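Local coordinates for protein spore germination lipase LipC (Metagenome, PDB 6NKD) that probably hydrolyses ester bonds of lipids as a GDSL-family lipase, with a likely part in spore germination, at residues L51-P63 with H106-I118. Numbering follows the deposited sequence.
Sequences LETSEILAMLNEP and HCQKNYSGMLEKI
Thr53, in the first turn of helix 53-59, meets Asn110 of helix 98-122 and offers a worked example of a polar pair set at one end of a largely apolar helix-helix interface. Asn110 ND2 donates to Thr53 OG1 over 2.7 Å, nearly straight at 173° and in the plane of its own amide. With chi1 at 57°, the Thr53 hydroxyl lies between its backbone N and carbonyl carbon, while CG2 is turned to Cys107 SG and the Tyr111 ring. A valine here would probably leave the buried Asn110 amide without this acceptor and freer to turn.

The two helices run almost parallel, 13° apart, with axes 8.9 Å from each other at closest approach. In the three-layer α/β/α fold of SGNH hydrolases, helix 53-59 follows strand 41-47, an outermost strand of the parallel sheet, and helix 98-122 precedes strand 130-134; Met114 and Ile118 of the latter helix also touch strand 74-77. A disulfide from Cys107 to Cys80 ties the same helix to the segment just before helix 81-94, and Ser54 OG is hydrogen-bonded to Glu102 of a second subunit.

One turn on from Thr53, Leu57 lies where the helices come near: its CD1 rests on the backbone around Gly113, 3.5 Å from Met114 N. The selenomethionine Met114 bends at chi3 and brings CE against Leu57 CB (3.9 Å) and Ile56 CB. Leu60 CD1 packs on Met114 CB at 3.7 Å.

Toward the C-terminal end of the contact, Lys117 runs out as an extended chain with CG anti to the backbone N, which lays CD against Leu60 CB at 3.7 Å and carries NZ to a weak hydrogen bond with Asn61 OD1 (3.0 Å).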
ATOM      1  N   LEU A  51      15.790   4.495   2.209  1.00 82.75           N
ATOM      2  CA  LEU A  51      16.762   4.191   3.256  1.00 84.52           C
ATOM      3  C   LEU A  51      18.158   4.364   2.674  1.00 85.55           C
ATOM      4  O   LEU A  51      18.656   3.498   1.951  1.00 83.96           O
ATOM      5  CB  LEU A  51      16.553   2.778   3.790  1.00 82.85           C
ATOM      6  CG  LEU A  51      16.594   2.617   5.310  1.00 84.70           C
ATOM      7  CD1 LEU A  51      15.470   3.411   5.955  1.00 87.42           C
ATOM      8  CD2 LEU A  51      16.508   1.149   5.694  1.00 82.19           C
ATOM      9  N   GLU A  52      18.796   5.488   2.986  1.00 88.75           N
ATOM     10  CA  GLU A  52      20.109   5.781   2.437  1.00 90.17           C
ATOM     11  C   GLU A  52      21.186   4.965   3.153  1.00 87.02           C
ATOM     12  O   GLU A  52      20.939   4.302   4.164  1.00 88.09           O
ATOM     13  CB  GLU A  52      20.401   7.278   2.523  1.00 98.17           C
ATOM     14  CG  GLU A  52      19.402   8.127   1.748  1.00105.61           C
ATOM     15  CD  GLU A  52      19.847   9.567   1.588  1.00117.89           C
ATOM     16  OE1 GLU A  52      21.025   9.865   1.877  1.00122.46           O
ATOM     17  OE2 GLU A  52      19.016  10.402   1.169  1.00123.17           O
ATOM     18  N   THR A  53      22.402   5.023   2.604  1.00 83.54           N
ATOM     19  CA  THR A  53      23.467   4.134   3.056  1.00 80.88           C
ATOM     20  C   THR A  53      23.888   4.422   4.492  1.00 82.02           C
ATOM     21  O   THR A  53      24.252   3.493   5.223  1.00 82.43           O
ATOM     22  CB  THR A  53      24.671   4.240   2.120  1.00 81.05           C
ATOM     23  OG1 THR A  53      25.115   5.601   2.059  1.00 85.29           O
ATOM     24  CG2 THR A  53      24.299   3.766   0.718  1.00 77.95           C
ATOM     25  N   SER A  54      23.849   5.686   4.917  1.00 82.71           N
ATOM     26  CA  SER A  54      24.235   6.006   6.288  1.00 84.10           C
ATOM     27  C   SER A  54      23.288   5.359   7.290  1.00 82.79           C
ATOM     28  O   SER A  54      23.723   4.866   8.337  1.00 84.15           O
ATOM     29  CB  SER A  54      24.277   7.522   6.485  1.00 88.54           C
ATOM     30  OG  SER A  54      22.992   8.095   6.323  1.00 89.22           O
ATOM     31  N   GLU A  55      21.989   5.349   6.984  1.00 80.94           N
ATOM     32  CA  GLU A  55      21.026   4.713   7.876  1.00 81.19           C
ATOM     33  C   GLU A  55      21.251   3.209   7.942  1.00 78.95           C
ATOM     34  O   GLU A  55      21.201   2.615   9.025  1.00 80.57           O
ATOM     35  CB  GLU A  55      19.604   5.020   7.413  1.00 80.88           C
ATOM     36  CG  GLU A  55      19.255   6.496   7.433  1.00 84.32           C
ATOM     37  CD  GLU A  55      18.118   6.832   6.493  1.00 82.06           C
ATOM     38  OE1 GLU A  55      17.934   6.092   5.505  1.00 78.16           O
ATOM     39  OE2 GLU A  55      17.409   7.829   6.739  1.00 85.02           O
ATOM     40  N   ILE A  56      21.505   2.578   6.792  1.00 74.03           N
ATOM     41  CA  ILE A  56      21.756   1.140   6.759  1.00 72.22           C
ATOM     42  C   ILE A  56      22.953   0.788   7.633  1.00 72.80           C
ATOM     43  O   ILE A  56      22.975  -0.257   8.295  1.00 73.35           O
ATOM     44  CB  ILE A  56      21.952   0.671   5.305  1.00 69.00           C
ATOM     45  CG1 ILE A  56      20.717   1.010   4.467  1.00 68.74           C
ATOM     46  CG2 ILE A  56      22.240  -0.821   5.252  1.00 67.70           C
ATOM     47  CD1 ILE A  56      20.845   0.634   3.007  1.00 64.92           C
ATOM     48  N   LEU A  57      23.965   1.657   7.655  1.00 74.43           N
ATOM     49  CA  LEU A  57      25.103   1.444   8.543  1.00 75.74           C
ATOM     50  C   LEU A  57      24.699   1.610  10.004  1.00 79.43           C
ATOM     51  O   LEU A  57      25.160   0.859  10.871  1.00 80.77           O
ATOM     52  CB  LEU A  57      26.234   2.406   8.179  1.00 76.47           C
ATOM     53  CG  LEU A  57      27.406   2.533   9.155  1.00 79.82           C
ATOM     54  CD1 LEU A  57      28.054   1.182   9.411  1.00 78.91           C
ATOM     55  CD2 LEU A  57      28.426   3.527   8.626  1.00 80.85           C
ATOM     56  N   ALA A  58      23.833   2.583  10.293  1.00 81.92           N
ATOM     57  CA  ALA A  58      23.383   2.795  11.663  1.00 86.35           C
ATOM     58  C   ALA A  58      22.452   1.692  12.148  1.00 85.26           C
ATOM     59  O   ALA A  58      22.268   1.543  13.360  1.00 89.57           O
ATOM     60  CB  ALA A  58      22.691   4.153  11.785  1.00 88.81           C
HETATM   61  N   MSE A  59      21.863   0.921  11.237  1.00 80.71           N
HETATM   62  CA  MSE A  59      20.991  -0.183  11.622  1.00 80.45           C
HETATM   63  C   MSE A  59      21.778  -1.310  12.272  1.00 83.35           C
HETATM   64  O   MSE A  59      21.266  -2.014  13.141  1.00 84.70           O
HETATM   65  CB  MSE A  59      20.240  -0.736  10.411  1.00 76.07           C
HETATM   66  CG  MSE A  59      19.341   0.248   9.702  1.00 75.77           C
HETATM   67 SE   MSE A  59      18.410  -0.643   8.246  0.55 72.61          SE
HETATM   68  CE  MSE A  59      19.783  -1.940   7.761  1.00 70.61           C
ATOM     69  N   LEU A  60      23.028  -1.479  11.838  1.00 84.28           N
ATOM     70  CA  LEU A  60      23.837  -2.600  12.297  1.00 88.74           C
ATOM     71  C   LEU A  60      24.118  -2.557  13.794  1.00 97.83           C
ATOM     72  O   LEU A  60      24.574  -3.562  14.347  1.00100.24           O
ATOM     73  CB  LEU A  60      25.153  -2.648  11.518  1.00 86.61           C
ATOM     74  CG  LEU A  60      25.013  -2.865  10.010  1.00 80.69           C
ATOM     75  CD1 LEU A  60      26.365  -3.163   9.380  1.00 79.18           C
ATOM     76  CD2 LEU A  60      24.019  -3.980   9.712  1.00 77.89           C
ATOM     77  N   ASN A  61      23.861  -1.432  14.460  1.00103.67           N
ATOM     78  CA  ASN A  61      23.974  -1.371  15.910  1.00110.19           C
ATOM     79  C   ASN A  61      22.678  -1.740  16.616  1.00110.00           C
ATOM     80  O   ASN A  61      22.680  -1.891  17.843  1.00114.70           O
ATOM     81  CB  ASN A  61      24.420   0.027  16.353  1.00116.18           C
ATOM     82  CG  ASN A  61      25.482  -0.021  17.438  1.00125.46           C
ATOM     83  OD1 ASN A  61      26.258  -0.974  17.518  1.00126.50           O
ATOM     84  ND2 ASN A  61      25.520   1.008  18.278  1.00133.47           N
ATOM     85  N   GLU A  62      21.581  -1.886  15.878  1.00105.66           N
ATOM     86  CA  GLU A  62      20.328  -2.317  16.479  1.00106.41           C
ATOM     87  C   GLU A  62      20.484  -3.735  17.013  1.00104.72           C
ATOM     88  O   GLU A  62      21.030  -4.599  16.311  1.00103.07           O
ATOM     89  CB  GLU A  62      19.193  -2.262  15.455  1.00104.05           C
ATOM     90  CG  GLU A  62      17.845  -1.867  16.029  1.00107.27           C
ATOM     91  CD  GLU A  62      17.689  -0.366  16.154  1.00109.45           C
ATOM     92  OE1 GLU A  62      18.425   0.367  15.460  1.00107.99           O
ATOM     93  OE2 GLU A  62      16.832   0.082  16.944  1.00113.13           O
ATOM     94  N   PRO A  63      20.031  -4.022  18.236  1.00105.15           N
ATOM     95  CA  PRO A  63      20.261  -5.364  18.796  1.00104.42           C
ATOM     96  C   PRO A  63      19.585  -6.472  18.008  1.00 99.61           C
ATOM     97  O   PRO A  63      20.187  -7.533  17.804  1.00 98.35           O
ATOM     98  CB  PRO A  63      19.704  -5.245  20.223  1.00108.83           C
ATOM     99  CG  PRO A  63      18.733  -4.112  20.163  1.00109.17           C
ATOM    100  CD  PRO A  63      19.294  -3.147  19.164  1.00107.03           C
ATOM    101  N   HIS A 106      30.211   9.456  -0.251  1.00 90.19           N
ATOM    102  CA  HIS A 106      29.624   9.101   1.037  1.00 93.26           C
ATOM    103  C   HIS A 106      29.112   7.668   1.035  1.00 92.17           C
ATOM    104  O   HIS A 106      29.210   6.966   2.049  1.00 90.99           O
ATOM    105  CB  HIS A 106      28.498  10.073   1.389  1.00 96.76           C
ATOM    106  CG  HIS A 106      28.972  11.452   1.723  1.00104.53           C
ATOM    107  ND1 HIS A 106      28.109  12.495   1.977  1.00105.60           N
ATOM    108  CD2 HIS A 106      30.222  11.959   1.848  1.00109.07           C
ATOM    109  CE1 HIS A 106      28.805  13.586   2.242  1.00108.51           C
ATOM    110  NE2 HIS A 106      30.090  13.288   2.170  1.00110.37           N
ATOM    111  N   CYS A 107      28.562   7.215  -0.094  1.00 93.98           N
ATOM    112  CA  CYS A 107      28.076   5.842  -0.184  1.00 96.40           C
ATOM    113  C   CYS A 107      29.226   4.847  -0.093  1.00 97.38           C
ATOM    114  O   CYS A 107      29.153   3.860   0.648  1.00 98.55           O
ATOM    115  CB  CYS A 107      27.299   5.642  -1.485  1.00 96.80           C
ATOM    116  SG  CYS A 107      25.760   6.576  -1.624  1.00 95.91           S
ATOM    117  N   GLN A 108      30.301   5.090  -0.850  1.00 96.77           N
ATOM    118  CA  GLN A 108      31.456   4.199  -0.803  1.00 95.74           C
ATOM    119  C   GLN A 108      32.064   4.153   0.594  1.00 93.94           C
ATOM    120  O   GLN A 108      32.614   3.122   1.000  1.00 94.77           O
ATOM    121  CB  GLN A 108      32.497   4.641  -1.832  1.00 99.54           C
ATOM    122  CG  GLN A 108      33.252   3.502  -2.501  1.00103.80           C
ATOM    123  CD  GLN A 108      34.564   3.179  -1.815  1.00111.52           C
ATOM    124  OE1 GLN A 108      35.638   3.386  -2.378  1.00116.70           O
ATOM    125  NE2 GLN A 108      34.485   2.663  -0.594  1.00113.44           N
ATOM    126  N   LYS A 109      31.968   5.253   1.343  1.00 91.86           N
ATOM    127  CA  LYS A 109      32.439   5.259   2.723  1.00 91.37           C
ATOM    128  C   LYS A 109      31.517   4.447   3.626  1.00 87.08           C
ATOM    129  O   LYS A 109      31.988   3.703   4.496  1.00 87.87           O
ATOM    130  CB  LYS A 109      32.555   6.700   3.220  1.00 93.54           C
ATOM    131  CG  LYS A 109      32.598   6.855   4.729  1.00 96.12           C
ATOM    132  CD  LYS A 109      32.408   8.314   5.121  1.00 98.27           C
ATOM    133  CE  LYS A 109      31.133   8.882   4.507  1.00 96.37           C
ATOM    134  NZ  LYS A 109      30.974  10.343   4.758  1.00 98.32           N
ATOM    135  N   ASN A 110      30.201   4.573   3.435  1.00 82.32           N
ATOM    136  CA  ASN A 110      29.258   3.824   4.260  1.00 78.99           C
ATOM    137  C   ASN A 110      29.304   2.334   3.943  1.00 77.46           C
ATOM    138  O   ASN A 110      29.182   1.499   4.848  1.00 77.80           O
ATOM    139  CB  ASN A 110      27.842   4.368   4.072  1.00 75.97           C
ATOM    140  CG  ASN A 110      27.706   5.807   4.524  1.00 76.01           C
ATOM    141  OD1 ASN A 110      28.446   6.270   5.392  1.00 78.58           O
ATOM    142  ND2 ASN A 110      26.753   6.524   3.938  1.00 73.63           N
ATOM    143  N   TYR A 111      29.464   1.982   2.665  1.00 75.67           N
ATOM    144  CA  TYR A 111      29.621   0.578   2.296  1.00 74.32           C
ATOM    145  C   TYR A 111      30.833  -0.033   2.988  1.00 76.00           C
ATOM    146  O   TYR A 111      30.754  -1.132   3.549  1.00 76.20           O
ATOM    147  CB  TYR A 111      29.744   0.441   0.778  1.00 73.25           C
ATOM    148  CG  TYR A 111      28.423   0.305   0.053  1.00 72.07           C
ATOM    149  CD1 TYR A 111      27.715  -0.890   0.082  1.00 71.90           C
ATOM    150  CD2 TYR A 111      27.892   1.362  -0.673  1.00 71.23           C
ATOM    151  CE1 TYR A 111      26.510  -1.023  -0.583  1.00 70.59           C
ATOM    152  CE2 TYR A 111      26.688   1.239  -1.340  1.00 69.37           C
ATOM    153  CZ  TYR A 111      26.002   0.046  -1.292  1.00 69.23           C
ATOM    154  OH  TYR A 111      24.803  -0.083  -1.957  1.00 69.19           O
ATOM    155  N   SER A 112      31.966   0.671   2.960  1.00 77.35           N
ATOM    156  CA  SER A 112      33.141   0.208   3.690  1.00 79.14           C
ATOM    157  C   SER A 112      32.890   0.193   5.191  1.00 81.36           C
ATOM    158  O   SER A 112      33.468  -0.631   5.910  1.00 83.22           O
ATOM    159  CB  SER A 112      34.346   1.090   3.361  1.00 80.24           C
ATOM    160  OG  SER A 112      35.461   0.761   4.172  1.00 82.36           O
ATOM    161  N   GLY A 113      32.031   1.087   5.681  1.00 81.53           N
ATOM    162  CA  GLY A 113      31.748   1.122   7.107  1.00 84.48           C
ATOM    163  C   GLY A 113      30.911  -0.057   7.561  1.00 85.45           C
ATOM    164  O   GLY A 113      31.211  -0.694   8.574  1.00 88.04           O
HETATM  165  N   MSE A 114      29.849  -0.365   6.821  1.00 84.19           N
HETATM  166  CA  MSE A 114      28.980  -1.477   7.182  1.00 85.11           C
HETATM  167  C   MSE A 114      29.688  -2.809   6.960  1.00 86.55           C
HETATM  168  O   MSE A 114      29.411  -3.786   7.653  1.00 87.75           O
HETATM  169  CB  MSE A 114      27.665  -1.419   6.394  1.00 83.34           C
HETATM  170  CG  MSE A 114      27.819  -1.476   4.886  1.00 81.93           C
HETATM  171 SE   MSE A 114      26.157  -1.043   3.957  0.64 80.05          SE
HETATM  172  CE  MSE A 114      25.896   0.767   4.629  1.00 80.72           C
ATOM    173  N   LEU A 115      30.612  -2.843   5.995  1.00 86.98           N
ATOM    174  CA  LEU A 115      31.437  -4.034   5.819  1.00 89.25           C
ATOM    175  C   LEU A 115      32.323  -4.264   7.036  1.00 95.11           C
ATOM    176  O   LEU A 115      32.432  -5.392   7.532  1.00 95.95           O
ATOM    177  CB  LEU A 115      32.290  -3.910   4.556  1.00 87.74           C
ATOM    178  CG  LEU A 115      31.894  -4.779   3.359  1.00 85.58           C
ATOM    179  CD1 LEU A 115      30.605  -4.280   2.725  1.00 84.06           C
ATOM    180  CD2 LEU A 115      33.016  -4.835   2.334  1.00 84.93           C
ATOM    181  N   GLU A 116      32.954  -3.200   7.536  1.00 99.88           N
ATOM    182  CA  GLU A 116      33.807  -3.318   8.713  1.00103.03           C
ATOM    183  C   GLU A 116      33.008  -3.702   9.951  1.00103.51           C
ATOM    184  O   GLU A 116      33.537  -4.374  10.845  1.00106.03           O
ATOM    185  CB  GLU A 116      34.560  -2.004   8.940  1.00106.70           C
ATOM    186  CG  GLU A 116      35.406  -1.961  10.205  1.00114.50           C
ATOM    187  CD  GLU A 116      36.499  -3.014  10.223  1.00119.37           C
ATOM    188  OE1 GLU A 116      36.954  -3.428   9.136  1.00118.46           O
ATOM    189  OE2 GLU A 116      36.903  -3.432  11.329  1.00123.56           O
ATOM    190  N   LYS A 117      31.739  -3.300  10.023  1.00 99.69           N
ATOM    191  CA  LYS A 117      30.932  -3.653  11.184  1.00100.14           C
ATOM    192  C   LYS A 117      30.453  -5.097  11.125  1.00 99.29           C
ATOM    193  O   LYS A 117      30.318  -5.740  12.171  1.00100.60           O
ATOM    194  CB  LYS A 117      29.741  -2.702  11.310  1.00 99.31           C
ATOM    195  CG  LYS A 117      29.043  -2.770  12.661  1.00102.14           C
ATOM    196  CD  LYS A 117      28.319  -1.473  12.975  1.00102.42           C
ATOM    197  CE  LYS A 117      27.831  -1.446  14.415  1.00105.61           C
ATOM    198  NZ  LYS A 117      27.295  -0.108  14.784  1.00105.94           N
ATOM    199  N   ILE A 118      30.209  -5.625   9.922  1.00 97.61           N
ATOM    200  CA  ILE A 118      29.744  -7.004   9.790  1.00 98.58           C
ATOM    201  C   ILE A 118      30.774  -7.975  10.355  1.00100.00           C
ATOM    202  O   ILE A 118      30.426  -8.941  11.046  1.00102.58           O
ATOM    203  CB  ILE A 118      29.409  -7.317   8.320  1.00 97.09           C
ATOM    204  CG1 ILE A 118      28.095  -6.644   7.917  1.00 74.96           C
ATOM    205  CG2 ILE A 118      29.329  -8.817   8.088  1.00 77.06           C
ATOM    206  CD1 ILE A 118      27.715  -6.857   6.467  1.00 72.52           C
TER